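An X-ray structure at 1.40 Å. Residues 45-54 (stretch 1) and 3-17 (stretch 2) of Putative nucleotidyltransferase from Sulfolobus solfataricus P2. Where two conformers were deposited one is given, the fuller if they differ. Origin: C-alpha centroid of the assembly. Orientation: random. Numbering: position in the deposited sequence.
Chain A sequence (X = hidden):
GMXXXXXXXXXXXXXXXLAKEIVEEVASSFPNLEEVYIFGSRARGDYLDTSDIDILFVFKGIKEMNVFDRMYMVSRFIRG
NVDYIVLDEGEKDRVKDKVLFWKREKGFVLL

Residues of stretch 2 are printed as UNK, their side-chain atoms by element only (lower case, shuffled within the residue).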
ATOM      1  N   GLY A  45       7.804  10.756   4.757  1.00 13.62           N
ATOM      2  CA  GLY A  45       9.217  11.097   4.652  1.00 15.63           C
ATOM      3  C   GLY A  45      10.023  10.845   5.905  1.00 16.52           C
ATOM      4  O   GLY A  45      11.256  10.813   5.805  1.00 18.65           O
ATOM      5  N   ASP A  46       9.379  10.603   7.050  1.00 14.98           N
ATOM      6  CA  ASP A  46      10.070  10.410   8.350  1.00 17.25           C
ATOM      7  C   ASP A  46      10.482   8.960   8.629  1.00 17.13           C
ATOM      8  O   ASP A  46      10.434   8.506   9.762  1.00 18.81           O
ATOM      9  CB  ASP A  46       9.233  10.984   9.504  1.00 20.08           C
ATOM     10  CG  ASP A  46       7.890  10.320   9.663  1.00 21.63           C
ATOM     11  OD1 ASP A  46       7.296   9.980   8.649  1.00 21.43           O
ATOM     12  OD2 ASP A  46       7.416  10.126  10.793  1.00 25.76           O
ATOM     13  N   TYR A  47      10.883   8.246   7.582  1.00 15.19           N
ATOM     14  CA  TYR A  47      11.259   6.845   7.675  1.00 14.34           C
ATOM     15  C   TYR A  47      12.736   6.674   7.879  1.00 15.49           C
ATOM     16  O   TYR A  47      13.544   7.558   7.569  1.00 16.70           O
ATOM     17  CB  TYR A  47      10.839   6.072   6.417  1.00 13.76           C
ATOM     18  CG  TYR A  47      11.524   6.459   5.112  1.00 14.83           C
ATOM     19  CD1 TYR A  47      12.718   5.848   4.713  1.00 14.90           C
ATOM     20  CD2 TYR A  47      10.972   7.404   4.262  1.00 14.33           C
ATOM     21  CE1 TYR A  47      13.347   6.182   3.534  1.00 15.25           C
ATOM     22  CE2 TYR A  47      11.597   7.734   3.054  1.00 14.26           C
ATOM     23  CZ  TYR A  47      12.800   7.118   2.695  1.00 14.35           C
ATOM     24  OH  TYR A  47      13.387   7.483   1.492  1.00 16.82           O
ATOM     25  N   LEU A  48      13.048   5.488   8.390  1.00 14.78           N
ATOM     26  CA  LEU A  48      14.401   5.010   8.575  1.00 14.38           C
ATOM     27  C   LEU A  48      14.620   3.930   7.546  1.00 14.62           C
ATOM     28  O   LEU A  48      13.662   3.382   6.996  1.00 14.38           O
ATOM     29  CB  LEU A  48      14.538   4.384   9.947  1.00 16.22           C
ATOM     30  CG  LEU A  48      14.443   5.303  11.170  1.00 17.27           C
ATOM     31  CD1 LEU A  48      14.353   4.516  12.481  1.00 20.55           C
ATOM     32  CD2 LEU A  48      15.628   6.236  11.211  1.00 23.69           C
ATOM     33  N   ASP A  49      15.877   3.536   7.347  1.00 14.71           N
ATOM     34  CA  ASP A  49      16.164   2.415   6.441  1.00 14.32           C
ATOM     35  C   ASP A  49      15.488   1.090   6.890  1.00 12.75           C
ATOM     36  O   ASP A  49      15.161   0.254   6.069  1.00 17.22           O
ATOM     37  CB  ASP A  49      17.677   2.208   6.196  1.00 15.40           C
ATOM     38  CG  ASP A  49      18.483   1.934   7.468  1.00 17.06           C
ATOM     39  OD1 ASP A  49      17.987   2.054   8.596  1.00 17.36           O
ATOM     40  OD2 ASP A  49      19.680   1.607   7.313  1.00 21.54           O
ATOM     41  N   THR A  50      15.248   0.932   8.183  1.00 12.93           N
ATOM     42  CA  THR A  50      14.595  -0.249   8.767  1.00 14.35           C
ATOM     43  C   THR A  50      13.051  -0.185   8.850  1.00 14.24           C
ATOM     44  O   THR A  50      12.383  -1.119   9.321  1.00 16.05           O
ATOM     45  CB  THR A  50      15.120  -0.456  10.224  1.00 15.15           C
ATOM     46  OG1 THR A  50      14.988   0.774  10.949  1.00 18.56           O
ATOM     47  CG2 THR A  50      16.603  -0.870  10.211  1.00 16.18           C
ATOM     48  N   SER A  51      12.467   0.931   8.444  1.00 13.08           N
ATOM     49  CA  SER A  51      11.024   1.101   8.533  1.00 13.88           C
ATOM     50  C   SER A  51      10.262   0.140   7.652  1.00 12.66           C
ATOM     51  O   SER A  51      10.749  -0.284   6.583  1.00 13.28           O
ATOM     52  CB  SER A  51      10.610   2.530   8.155  1.00 15.34           C
ATOM     53  OG  SER A  51      11.170   3.492   9.022  1.00 14.84           O
ATOM     54  N   ASP A  52       9.085  -0.267   8.138  1.00 11.65           N
ATOM     55  CA  ASP A  52       8.257  -1.114   7.286  0.50 13.07           C
ATOM     56  C   ASP A  52       7.635  -0.222   6.215  1.00 12.31           C
ATOM     57  O   ASP A  52       7.897   1.001   6.158  1.00 12.63           O
ATOM     58  CB  ASP A  52       7.223  -1.910   8.083  0.50 13.56           C
ATOM     59  CG  ASP A  52       6.231  -1.048   8.795  0.50 13.70           C
ATOM     60  OD1 ASP A  52       6.214   0.185   8.584  0.50 18.93           O
ATOM     61  OD2 ASP A  52       5.470  -1.636   9.584  0.50 16.79           O
ATOM     62  N   ILE A  53       6.891  -0.841   5.310  1.00 11.61           N
ATOM     63  CA  ILE A  53       6.106  -0.057   4.334  1.00 11.63           C
ATOM     64  C   ILE A  53       4.638  -0.399   4.658  1.00 12.34           C
ATOM     65  O   ILE A  53       4.274  -1.561   4.892  1.00 13.26           O
ATOM     66  CB  ILE A  53       6.486  -0.259   2.858  1.00 12.21           C
ATOM     67  CG1 ILE A  53       5.736   0.759   1.993  1.00 13.29           C
ATOM     68  CG2 ILE A  53       6.149  -1.659   2.359  1.00 13.12           C
ATOM     69  CD1 ILE A  53       6.341   0.903   0.602  1.00 13.21           C
ATOM     70  N   ASP A  54       3.799   0.628   4.698  1.00 11.67           N
ATOM     71  CA  ASP A  54       2.381   0.490   5.025  1.00 11.24           C
ATOM     72  C   ASP A  54       1.547   0.670   3.771  1.00  9.92           C
ATOM     73  O   ASP A  54       1.651   1.707   3.100  1.00  9.62           O
ATOM     74  CB  ASP A  54       2.008   1.529   6.066  1.00 10.94           C
ATOM     75  CG  ASP A  54       2.712   1.319   7.371  1.00 13.70           C
ATOM     76  OD1 ASP A  54       2.843   0.171   7.828  1.00 14.76           O
ATOM     77  OD2 ASP A  54       3.155   2.300   7.982  1.00 14.63           O
ATOM     78  N   UNK A   3      18.896  14.956   2.334  1.00 26.21           N
ATOM     79  CA  UNK A   3      18.485  14.663   3.697  1.00 23.09           C
ATOM     80  C   UNK A   3      18.358  13.180   4.013  1.00 21.68           C
ATOM     81  O   UNK A   3      18.323  12.822   5.184  1.00 21.05           O
ATOM     82  N   UNK A   4      18.229  12.324   2.984  1.00 21.67           N
ATOM     83  CA  UNK A   4      18.188  10.866   3.132  0.50 22.70           C
ATOM     84  C   UNK A   4      19.516  10.309   2.617  1.00 22.69           C
ATOM     85  O   UNK A   4      19.984  10.697   1.538  1.00 24.84           O
ATOM     86  c   UNK A   4      15.304   9.954   4.110  0.50 23.46           C
ATOM     87  c   UNK A   4      17.034  10.265   2.327  0.50 22.81           C
ATOM     88  c   UNK A   4      14.019  10.476   4.670  0.50 22.48           C
ATOM     89  c   UNK A   4      15.647  10.659   2.819  0.50 23.31           C
ATOM     90  n   UNK A   4      13.714   9.809   5.961  0.50 21.17           N
ATOM     91  N   UNK A   5      20.114   9.406   3.372  1.00 22.71           N
ATOM     92  CA  UNK A   5      21.348   8.801   2.991  1.00 21.77           C
ATOM     93  C   UNK A   5      21.091   7.627   2.092  1.00 20.80           C
ATOM     94  O   UNK A   5      19.952   7.226   1.833  1.00 21.46           O
ATOM     95  N   UNK A   6      22.187   7.014   1.693  1.00 21.38           N
ATOM     96  CA  UNK A   6      22.193   5.889   0.762  1.00 22.43           C
ATOM     97  C   UNK A   6      21.374   4.681   1.239  1.00 19.39           C
ATOM     98  O   UNK A   6      20.621   4.091   0.464  1.00 17.32           O
ATOM     99  c   UNK A   6      25.475   4.486  -0.879  1.00 26.70           C
ATOM    100  n   UNK A   6      27.499   5.596  -1.980  1.00 32.27           N
ATOM    101  c   UNK A   6      26.075   5.787  -1.502  1.00 30.72           C
ATOM    102  c   UNK A   6      23.653   5.525   0.522  1.00 23.42           C
ATOM    103  c   UNK A   6      23.946   4.568  -0.580  1.00 27.08           C
ATOM    104  N   UNK A   7      21.480   4.350   2.521  1.00 16.25           N
ATOM    105  CA  UNK A   7      20.801   3.186   3.062  1.00 16.51           C
ATOM    106  C   UNK A   7      19.294   3.412   3.088  1.00 15.77           C
ATOM    107  O   UNK A   7      18.534   2.524   2.693  1.00 16.19           O
ATOM    108  o   UNK A   7      20.706   1.673   4.935  1.00 18.84           O
ATOM    109  c   UNK A   7      21.331   2.832   4.455  1.00 16.35           C
ATOM    110  N   UNK A   8      18.866   4.614   3.483  1.00 16.04           N
ATOM    111  CA  UNK A   8      17.436   4.953   3.521  1.00 15.62           C
ATOM    112  C   UNK A   8      16.845   4.940   2.108  1.00 15.26           C
ATOM    113  O   UNK A   8      15.820   4.324   1.884  1.00 15.80           O
ATOM    114  c   UNK A   8      17.196   6.318   4.216  1.00 16.24           C
ATOM    115  N   UNK A   9      17.541   5.560   1.156  1.00 12.07           N
ATOM    116  CA  UNK A   9      17.077   5.603  -0.251  1.00 15.32           C
ATOM    117  C   UNK A   9      16.982   4.195  -0.855  1.00 15.54           C
ATOM    118  O   UNK A   9      15.970   3.878  -1.482  1.00 16.16           O
ATOM    119  c   UNK A   9      17.581   6.428  -2.616  1.00 15.33           C
ATOM    120  c   UNK A   9      16.305   8.583  -0.797  1.00 21.47           C
ATOM    121  c   UNK A   9      17.925   6.567  -1.116  1.00 15.74           C
ATOM    122  c   UNK A   9      17.735   8.016  -0.647  1.00 18.06           C
ATOM    123  N   UNK A  10      18.012   3.354  -0.655  1.00 16.02           N
ATOM    124  CA  UNK A  10      17.982   1.971  -1.168  0.50 16.28           C
ATOM    125  C   UNK A  10      16.811   1.190  -0.566  1.00 16.35           C
ATOM    126  O   UNK A  10      16.166   0.423  -1.288  1.00 15.43           O
ATOM    127  c   UNK A  10      20.450   1.769  -1.806  0.50 18.05           C
ATOM    128  c   UNK A  10      21.845   1.214  -1.429  0.50 20.05           C
ATOM    129  o   UNK A  10      21.965   0.255  -0.630  0.50 24.61           O
ATOM    130  c   UNK A  10      19.308   1.238  -0.950  0.50 16.88           C
ATOM    131  o   UNK A  10      22.831   1.757  -1.959  0.50 24.32           O
ATOM    132  N   UNK A  11      16.515   1.409   0.725  1.00 15.40           N
ATOM    133  CA  UNK A  11      15.388   0.740   1.380  1.00 14.45           C
ATOM    134  C   UNK A  11      14.074   1.224   0.805  1.00 14.26           C
ATOM    135  O   UNK A  11      13.155   0.438   0.706  1.00 15.68           O
ATOM    136  c   UNK A  11      15.383   0.916   2.896  1.00 14.33           C
ATOM    137  o   UNK A  11      14.946   2.224   3.263  1.00 13.39           O
ATOM    138  N   UNK A  12      13.986   2.500   0.447  1.00 13.09           N
ATOM    139  CA  UNK A  12      12.739   3.048  -0.152  1.00 12.91           C
ATOM    140  C   UNK A  12      12.472   2.376  -1.508  1.00 14.80           C
ATOM    141  O   UNK A  12      11.361   1.924  -1.787  1.00 13.75           O
ATOM    142  n   UNK A  12       9.469   6.244   0.202  1.00 16.93           N
ATOM    143  c   UNK A  12      12.819   4.571  -0.322  1.00 13.88           C
ATOM    144  c   UNK A  12      10.455   5.349   0.391  1.00 12.30           C
ATOM    145  c   UNK A  12      11.493   5.267  -0.736  1.00 15.20           C
ATOM    146  o   UNK A  12      10.537   4.656   1.427  1.00 15.48           O
ATOM    147  N   UNK A  13      13.521   2.257  -2.324  1.00 14.97           N
ATOM    148  CA  UNK A  13      13.437   1.601  -3.622  1.00 16.35           C
ATOM    149  C   UNK A  13      13.020   0.139  -3.460  1.00 14.92           C
ATOM    150  O   UNK A  13      12.056  -0.318  -4.079  1.00 14.20           O
ATOM    151  c   UNK A  13      16.449   3.470  -5.243  1.00 18.00           C
ATOM    152  c   UNK A  13      15.055   3.189  -4.734  1.00 18.38           C
ATOM    153  c   UNK A  13      14.766   1.719  -4.422  1.00 16.01           C
ATOM    154  c   UNK A  13      14.696   0.972  -5.745  1.00 17.60           C
ATOM    155  N   UNK A  14      13.714  -0.586  -2.587  1.00 14.96           N
ATOM    156  CA  UNK A  14      13.408  -1.976  -2.328  1.00 15.48           C
ATOM    157  C   UNK A  14      11.978  -2.195  -1.801  1.00 13.77           C
ATOM    158  O   UNK A  14      11.261  -3.092  -2.246  1.00 12.47           O
ATOM    159  c   UNK A  14      14.301  -3.931  -0.949  1.00 20.36           C
ATOM    160  c   UNK A  14      15.485  -4.395  -0.136  1.00 22.04           C
ATOM    161  c   UNK A  14      14.442  -2.523  -1.331  1.00 17.59           C
ATOM    162  c   UNK A  14      16.573  -2.803   1.510  1.00 27.39           C
ATOM    163  n   UNK A  14      17.595  -2.435   0.732  1.00 27.38           N
ATOM    164  n   UNK A  14      16.498  -2.269   2.720  1.00 27.64           N
ATOM    165  n   UNK A  14      15.614  -3.680   1.141  1.00 26.15           N
ATOM    166  N   UNK A  15      11.528  -1.312  -0.916  1.00 13.58           N
ATOM    167  CA  UNK A  15      10.195  -1.454  -0.283  0.50 15.13           C
ATOM    168  C   UNK A  15       9.067  -1.125  -1.263  1.00 12.68           C
ATOM    169  O   UNK A  15       8.041  -1.780  -1.251  1.00 12.51           O
ATOM    170 se   UNK A  15      10.034  -2.203   3.484  0.60 19.43          SE
ATOM    171  c   UNK A  15       9.591  -3.767   2.494  0.80 18.26           C
ATOM    172  c   UNK A  15      10.937  -1.161   2.155  0.50 16.17           C
ATOM    173  c   UNK A  15      10.090  -0.642   1.005  0.50 15.00           C
ATOM    174  N   UNK A  16       9.306  -0.161  -2.124  1.00 12.51           N
ATOM    175  CA  UNK A  16       8.325   0.200  -3.151  1.00 12.30           C
ATOM    176  C   UNK A  16       8.220  -0.941  -4.172  1.00 11.85           C
ATOM    177  O   UNK A  16       7.126  -1.263  -4.633  1.00 14.20           O
ATOM    178  c   UNK A  16       8.660   1.541  -3.818  1.00 11.85           C
ATOM    179  c   UNK A  16       8.439   2.778  -2.958  1.00 11.84           C
ATOM    180  c   UNK A  16       9.108   4.029  -3.550  1.00 16.02           C
ATOM    181  c   UNK A  16       6.941   3.094  -2.643  1.00 13.56           C
ATOM    182  N   UNK A  17       9.353  -1.573  -4.500  1.00 12.01           N
ATOM    183  CA  UNK A  17       9.329  -2.693  -5.425  0.50 13.00           C
ATOM    184  C   UNK A  17       8.593  -3.917  -4.820  1.00 12.37           C
ATOM    185  O   UNK A  17       7.851  -4.585  -5.533  1.00 13.65           O
ATOM    186  c   UNK A  17      13.266  -1.021  -8.270  0.50 17.46           C
ATOM    187  c   UNK A  17      11.237  -1.858  -6.891  0.50 16.77           C
ATOM    188  c   UNK A  17      12.690  -2.107  -7.352  0.50 16.05           C
ATOM    189  c   UNK A  17      10.723  -2.975  -5.948  0.50 12.99           C
ATOM    190  n   UNK A  17      14.734  -1.308  -8.541  0.50 20.06           N
TER
HETATM  191  O   HOH W   1      14.179  -2.225   5.231  1.00 36.42           O

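Position 3 has no side-chain atoms and touches nothing on stretch 1: Gly3. Position 4 carries four carbons in a row ending in nitrogen, which makes it Lys4. Its NZ donates a hydrogen bond to Gly45 O at 2.7 Å and lies 4.0 Å from the centroid of the Tyr47 ring, 8° off the ring normal, so the charge sits over the ring face as a cation-pi contact; Lys4 CE covers the same face. Position 5, again without side-chain atoms, is Gly5, at the N-cap of the helix that starts at the next residue. Position 6, an unbranched four-carbon chain with terminal nitrogen and no contact, is Lys6.

Position 7 has one carbon and one oxygen, and that oxygen lies 2.6 Å from Asp49 OD2. Two side-chain atoms without a fork identify Ser7, whose OG donates the hydrogen bond. Position 8 has a single carbon, 3.9 Å from Tyr47 CE1: Ala8. Its CA approaches Asp49 CA to 4.1 Å, a spacing that leaves little room between the backbones. Position 9 shows four carbons forked at the first, one arm two carbons long, hence Ile9; its CB points away, yet CD1 returns to 3.9 Å from Tyr47 OH. Position 10, three carbons with two oxygens on the third, is Glu10, without contact.

Position 11 again has one carbon and one oxygen, giving Ser11. Its OG donates to Ala8 O (2.7 Å), while its CB packs 3.2 Å from Asp49 O. Position 12 has three carbons, the third bearing oxygen and nitrogen: Gln12, with OE1 over the Tyr47 face opposite Lys4 CE. Position 13, four carbons forked like Ile9 and out of reach, is Ile13. At position 14, three carbons, a nitrogen and a carbon bearing two more nitrogens define Arg14. Water 1 donates to Asp49 O (2.8 Å) and accepts a weak bond from Arg14 NH2 (3.4 Å).

Position 15 contains selenium in an unbranched chain, so it is Met15 as selenomethionine; SE lies 3.7 Å from Ser51 O, and CE 4.0 Å from Ile53 CG2. Position 16, four carbons forked at the second, is Leu16, with CD2 4.0 Å from Ile53 CD1. Position 17, four carbons ending in nitrogen, is Lys17, without contact.

The contact buries 638 Å², both sides summed. Tyr47, inserted between Lys4 and Gln12, contributes the largest covered area. Polar bonds from Lys4 and Ser7 hold the earlier part of stretch 2, whereas Met15 and Leu16 pack against Ile53 farther along the helix.

Stretch 2 (3-17) GKGKSAIESQIRMLK
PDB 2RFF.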